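Local coordinates for tail spike protein (Acinetobacter phage vB_AbaP_AS12, PDB 6EU4), which probably serves as the receptor-binding tailspike of a phage of Acinetobacter baumannii, recognising and perhaps degrading capsular polysaccharide on the host surface, at residues C403-V409 and F438-Y444; F415-P419 and V451-V455. All coordinates share one frame; numbering follows the deposited sequence.

Contact 1: residues C403-V409 and F438-Y444; sequences CSALAYV and FTKLGVY
Gly-442 O accepts two backbone bonds from the facing segment. Ala-407 N gives the straighter one, at 3.1 Å from Gly-442 O. Leu-406 N lies 2.8 Å from Gly-442 O, but its N-H is bent to 126°, a weak bond. The ladder continues with Tyr-444 N to Ala-407 O at 2.9 Å, then Val-409 N to Tyr-444 O. This is the parallel pairing of successive coils in a right-handed beta-helix, the usual trunk of a phage tailspike. The corner at Leu-406 marks the join between two faces of the coil. Before it, two CA-H...O contacts join the segments: Ala-405 CA to Lys-440 O, 3.3 Å, and Leu-441 CA to Ser-404 O. Leu-441 is the centre of an inverse gamma turn, and its N is bonded to Glu-428.

Ala-407 and Val-443 share one face of the sheet, Tyr-408 and Tyr-444 the other. Leu-406 and Val-443 run side by side, CD2 of Leu-406 being 3.8 Å from CG2 of Val-443. Ala-405 CB packs against CB and CG of Phe-438 and meets the Tyr-444 ring at its edge. The phenol OH of Tyr-444 is bonded to Glu-429. Tyr-408 has CG anti to the backbone N (chi1 178°), which carries its ring to Phe-438. The closest atoms are Tyr-408 CD1 and Phe-438 CZ, 3.4 Å apart, and the ring planes are inclined at 36°.

Contact 2: residues F415-P419 and V451-V455; sequences FEVSP and VDAYV
Val-451 pairs in parallel with Phe-415, one coil of the beta-helix lying on the next. Its CA-H points to Phe-415 O, and its CB also rests near that oxygen. The same carbonyl accepts the N-H of Asp-452, with Asp-452 N 3.0 Å from Phe-415 O.

Asp-452 O in turn takes the N-H of Val-417, 2.9 Å from Val-417 N, and a CA-H from Glu-416. The carboxylate of Asp-452 lies on the same face as Glu-416. The two carboxylate planes are 85° apart, and OD2 of Asp-452 stays 5.2 Å from OE2 of Glu-416. A water bonds to Asp-452 OD2 and weakly to Glu-416 OE2. Arg-459 makes a salt bridge to Asp-452 OD1 and Gln-461 bonds to OD2, which would probably favour the ionised form. Glu-416 also lies close to Glu-420 of the third subunit.

Ala-453 turns to the other face, where its CB meets CB of Val-417 at 3.9 Å.

Tyr-454 N closes the ladder on Val-417 O, which also lies at the edge of the Tyr-454 ring. With CG anti to the carbonyl carbon (chi1 -85°), the ring sits against Pro-419. Pro-419, in the loop after the strand, also packs on Glu-416 of the second subunit. Pro-419 CB stands over the middle of the Tyr-454 ring in a CH-pi contact, 3.5 Å from the centroid and 6° off its normal.

Overall arrangement
From the N terminus, the chain reaches 403-409 first, then 415-419, then 438-444 and finally 451-455. Contact 1 closes a loop of 28 residues between its segments. Contact 2 closes one of 31. The two loops cross, because one turn of the beta-helix is laid on the next, strand by strand. Strands 405-409 and 414-417 follow each other in one coil, as do 443-445 and 450-455 in the following one. The contact centres are about 13 Å apart. Phe-415 joins them: its ring packs on Ala-407 and Val-443, and its CB on Val-409. Contact 2 also borders both other subunits, whereas neither touches the segments of contact 1.

Contact 1: residues C403-V409 and F438-Y444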
# COMPACT_ATOMS: atom_id res chain seq x y z
N CYS A 403 25.36 3.09 -20.94
CA CYS A 403 24.24 2.66 -20.11
C CYS A 403 24.66 2.46 -18.65
O CYS A 403 25.83 2.19 -18.34
CB CYS A 403 23.62 1.38 -20.66
SG CYS A 403 24.61 -0.12 -20.41
N SER A 404 23.69 2.62 -17.76
CA SER A 404 23.89 2.41 -16.34
C SER A 404 23.71 0.94 -15.97
O SER A 404 23.19 0.12 -16.74
CB SER A 404 22.89 3.23 -15.53
OG SER A 404 21.59 2.67 -15.60
N ALA A 405 24.12 0.61 -14.74
CA ALA A 405 23.66 -0.59 -14.07
C ALA A 405 22.20 -0.44 -13.63
O ALA A 405 21.67 0.67 -13.51
CB ALA A 405 24.54 -0.88 -12.85
N LEU A 406 21.51 -1.57 -13.41
CA LEU A 406 20.23 -1.50 -12.72
C LEU A 406 20.43 -1.13 -11.26
O LEU A 406 19.78 -0.23 -10.74
CB LEU A 406 19.45 -2.82 -12.81
CG LEU A 406 18.14 -2.84 -12.00
CD1 LEU A 406 17.18 -1.77 -12.57
CD2 LEU A 406 17.45 -4.21 -12.00
N ALA A 407 21.36 -1.81 -10.60
CA ALA A 407 21.52 -1.61 -9.17
C ALA A 407 22.93 -1.91 -8.71
O ALA A 407 23.62 -2.77 -9.27
CB ALA A 407 20.56 -2.49 -8.38
N TYR A 408 23.35 -1.16 -7.69
CA TYR A 408 24.55 -1.41 -6.92
C TYR A 408 24.13 -1.54 -5.47
O TYR A 408 23.42 -0.66 -4.96
CB TYR A 408 25.56 -0.27 -7.06
CG TYR A 408 26.80 -0.49 -6.24
CD1 TYR A 408 27.65 -1.55 -6.50
CD2 TYR A 408 27.13 0.37 -5.20
CE1 TYR A 408 28.78 -1.76 -5.77
CE2 TYR A 408 28.28 0.16 -4.46
CZ TYR A 408 29.10 -0.89 -4.77
OH TYR A 408 30.24 -1.13 -4.03
N VAL A 409 24.53 -2.63 -4.84
CA VAL A 409 24.05 -2.99 -3.51
C VAL A 409 25.26 -3.28 -2.64
O VAL A 409 26.04 -4.18 -2.94
CB VAL A 409 23.11 -4.22 -3.56
CG1 VAL A 409 22.37 -4.36 -2.24
CG2 VAL A 409 22.12 -4.12 -4.72
N PHE A 438 29.98 0.71 -13.95
CA PHE A 438 29.35 -0.40 -14.63
C PHE A 438 29.10 -0.08 -16.10
O PHE A 438 29.02 1.09 -16.50
CB PHE A 438 28.06 -0.76 -13.90
CG PHE A 438 28.28 -0.87 -12.41
CD1 PHE A 438 28.96 -1.95 -11.89
CD2 PHE A 438 27.88 0.15 -11.56
CE1 PHE A 438 29.24 -2.02 -10.53
CE2 PHE A 438 28.14 0.06 -10.19
CZ PHE A 438 28.82 -1.01 -9.69
N THR A 439 29.00 -1.15 -16.90
CA THR A 439 28.80 -1.00 -18.34
C THR A 439 27.69 -1.89 -18.88
O THR A 439 27.53 -1.99 -20.10
CB THR A 439 30.11 -1.32 -19.08
OG1 THR A 439 30.49 -2.67 -18.81
CG2 THR A 439 31.24 -0.39 -18.62
N LYS A 440 26.92 -2.53 -18.01
CA LYS A 440 25.75 -3.29 -18.41
C LYS A 440 24.61 -3.02 -17.43
O LYS A 440 24.84 -2.68 -16.27
CB LYS A 440 26.05 -4.79 -18.46
CG LYS A 440 27.10 -5.17 -19.50
CD LYS A 440 27.27 -6.68 -19.55
CE LYS A 440 28.10 -7.12 -20.75
NZ LYS A 440 29.41 -6.47 -20.74
N LEU A 441 23.38 -3.22 -17.91
CA LEU A 441 22.19 -3.01 -17.09
C LEU A 441 22.01 -4.25 -16.22
O LEU A 441 21.15 -5.11 -16.45
CB LEU A 441 20.98 -2.74 -17.98
CG LEU A 441 19.68 -2.36 -17.27
CD1 LEU A 441 19.83 -0.98 -16.59
CD2 LEU A 441 18.52 -2.35 -18.27
N GLY A 442 22.85 -4.33 -15.19
CA GLY A 442 22.89 -5.48 -14.31
C GLY A 442 22.71 -5.11 -12.84
O GLY A 442 22.63 -3.93 -12.48
N VAL A 443 22.65 -6.15 -12.02
CA VAL A 443 22.57 -6.03 -10.58
C VAL A 443 23.91 -6.44 -10.00
O VAL A 443 24.31 -7.60 -10.12
CB VAL A 443 21.45 -6.91 -10.01
CG1 VAL A 443 21.44 -6.79 -8.48
CG2 VAL A 443 20.11 -6.48 -10.58
N TYR A 444 24.60 -5.50 -9.38
CA TYR A 444 25.95 -5.73 -8.86
C TYR A 444 25.93 -5.54 -7.35
O TYR A 444 25.42 -4.52 -6.87
CB TYR A 444 26.92 -4.75 -9.50
CG TYR A 444 26.90 -4.92 -11.00
CD1 TYR A 444 27.47 -6.05 -11.59
CD2 TYR A 444 26.25 -4.02 -11.82
CE1 TYR A 444 27.44 -6.25 -12.97
CE2 TYR A 444 26.21 -4.20 -13.20
CZ TYR A 444 26.80 -5.33 -13.76
OH TYR A 444 26.74 -5.50 -15.13

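Contact 2: residues F415-P419 and V451-V455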
# COMPACT_ATOMS: atom_id res chain seq x y z
N PHE A 415 18.49 -5.74 -1.70
CA PHE A 415 17.77 -5.27 -2.87
C PHE A 415 16.92 -6.42 -3.39
O PHE A 415 17.45 -7.52 -3.61
CB PHE A 415 18.75 -4.80 -3.96
CG PHE A 415 18.10 -4.29 -5.22
CD1 PHE A 415 17.25 -3.18 -5.20
CD2 PHE A 415 18.38 -4.89 -6.44
CE1 PHE A 415 16.70 -2.69 -6.37
CE2 PHE A 415 17.81 -4.40 -7.61
CZ PHE A 415 16.97 -3.31 -7.58
N GLU A 416 15.63 -6.18 -3.58
CA GLU A 416 14.68 -7.22 -3.96
C GLU A 416 13.92 -6.77 -5.20
O GLU A 416 13.44 -5.63 -5.26
CB GLU A 416 13.70 -7.52 -2.81
CG GLU A 416 14.41 -8.03 -1.54
CD GLU A 416 13.56 -7.95 -0.25
OE1 GLU A 416 12.71 -7.05 -0.11
OE2 GLU A 416 13.76 -8.78 0.64
N VAL A 417 13.84 -7.64 -6.21
CA VAL A 417 13.10 -7.38 -7.45
C VAL A 417 12.12 -8.52 -7.67
O VAL A 417 12.54 -9.67 -7.87
CB VAL A 417 14.03 -7.24 -8.67
CG1 VAL A 417 13.20 -6.93 -9.94
CG2 VAL A 417 15.08 -6.16 -8.46
N SER A 418 10.83 -8.20 -7.67
CA SER A 418 9.79 -9.20 -7.85
C SER A 418 9.81 -9.77 -9.27
O SER A 418 10.31 -9.13 -10.20
CB SER A 418 8.42 -8.59 -7.57
OG SER A 418 8.02 -7.74 -8.64
N PRO A 419 9.23 -10.96 -9.48
CA PRO A 419 9.18 -11.54 -10.84
C PRO A 419 8.28 -10.78 -11.80
O PRO A 419 8.45 -10.94 -13.01
CB PRO A 419 8.66 -12.97 -10.61
CG PRO A 419 7.94 -12.92 -9.34
CD PRO A 419 8.69 -11.89 -8.48
N VAL A 451 20.81 -9.94 -2.04
CA VAL A 451 19.91 -9.72 -3.17
C VAL A 451 18.90 -10.86 -3.24
O VAL A 451 19.20 -12.01 -2.91
CB VAL A 451 20.65 -9.60 -4.51
CG1 VAL A 451 21.57 -8.37 -4.52
CG2 VAL A 451 21.46 -10.85 -4.81
N ASP A 452 17.70 -10.51 -3.71
CA ASP A 452 16.65 -11.49 -4.03
C ASP A 452 15.96 -10.89 -5.24
O ASP A 452 15.05 -10.08 -5.10
CB ASP A 452 15.70 -11.73 -2.87
CG ASP A 452 14.63 -12.76 -3.19
OD1 ASP A 452 14.53 -13.18 -4.35
OD2 ASP A 452 13.87 -13.13 -2.26
N ALA A 453 16.45 -11.25 -6.43
CA ALA A 453 16.10 -10.51 -7.63
C ALA A 453 15.90 -11.44 -8.80
O ALA A 453 16.78 -12.26 -9.12
CB ALA A 453 17.17 -9.47 -7.98
N TYR A 454 14.76 -11.29 -9.46
CA TYR A 454 14.56 -11.93 -10.75
C TYR A 454 15.34 -11.21 -11.84
O TYR A 454 15.26 -9.98 -11.98
CB TYR A 454 13.08 -11.98 -11.11
CG TYR A 454 12.40 -13.16 -10.49
CD1 TYR A 454 11.95 -13.12 -9.17
CD2 TYR A 454 12.21 -14.32 -11.22
CE1 TYR A 454 11.35 -14.22 -8.60
CE2 TYR A 454 11.59 -15.42 -10.65
CZ TYR A 454 11.16 -15.37 -9.36
OH TYR A 454 10.56 -16.49 -8.82
N VAL A 455 16.09 -12.00 -12.60
CA VAL A 455 16.79 -11.51 -13.78
C VAL A 455 16.58 -12.52 -14.91
O VAL A 455 16.98 -13.68 -14.79
CB VAL A 455 18.29 -11.32 -13.50
CG1 VAL A 455 19.01 -10.86 -14.75
CG2 VAL A 455 18.51 -10.32 -12.36
O HOH W 1 12.19 -11.51 -0.87
O HOH W 2 12.46 -11.91 -5.87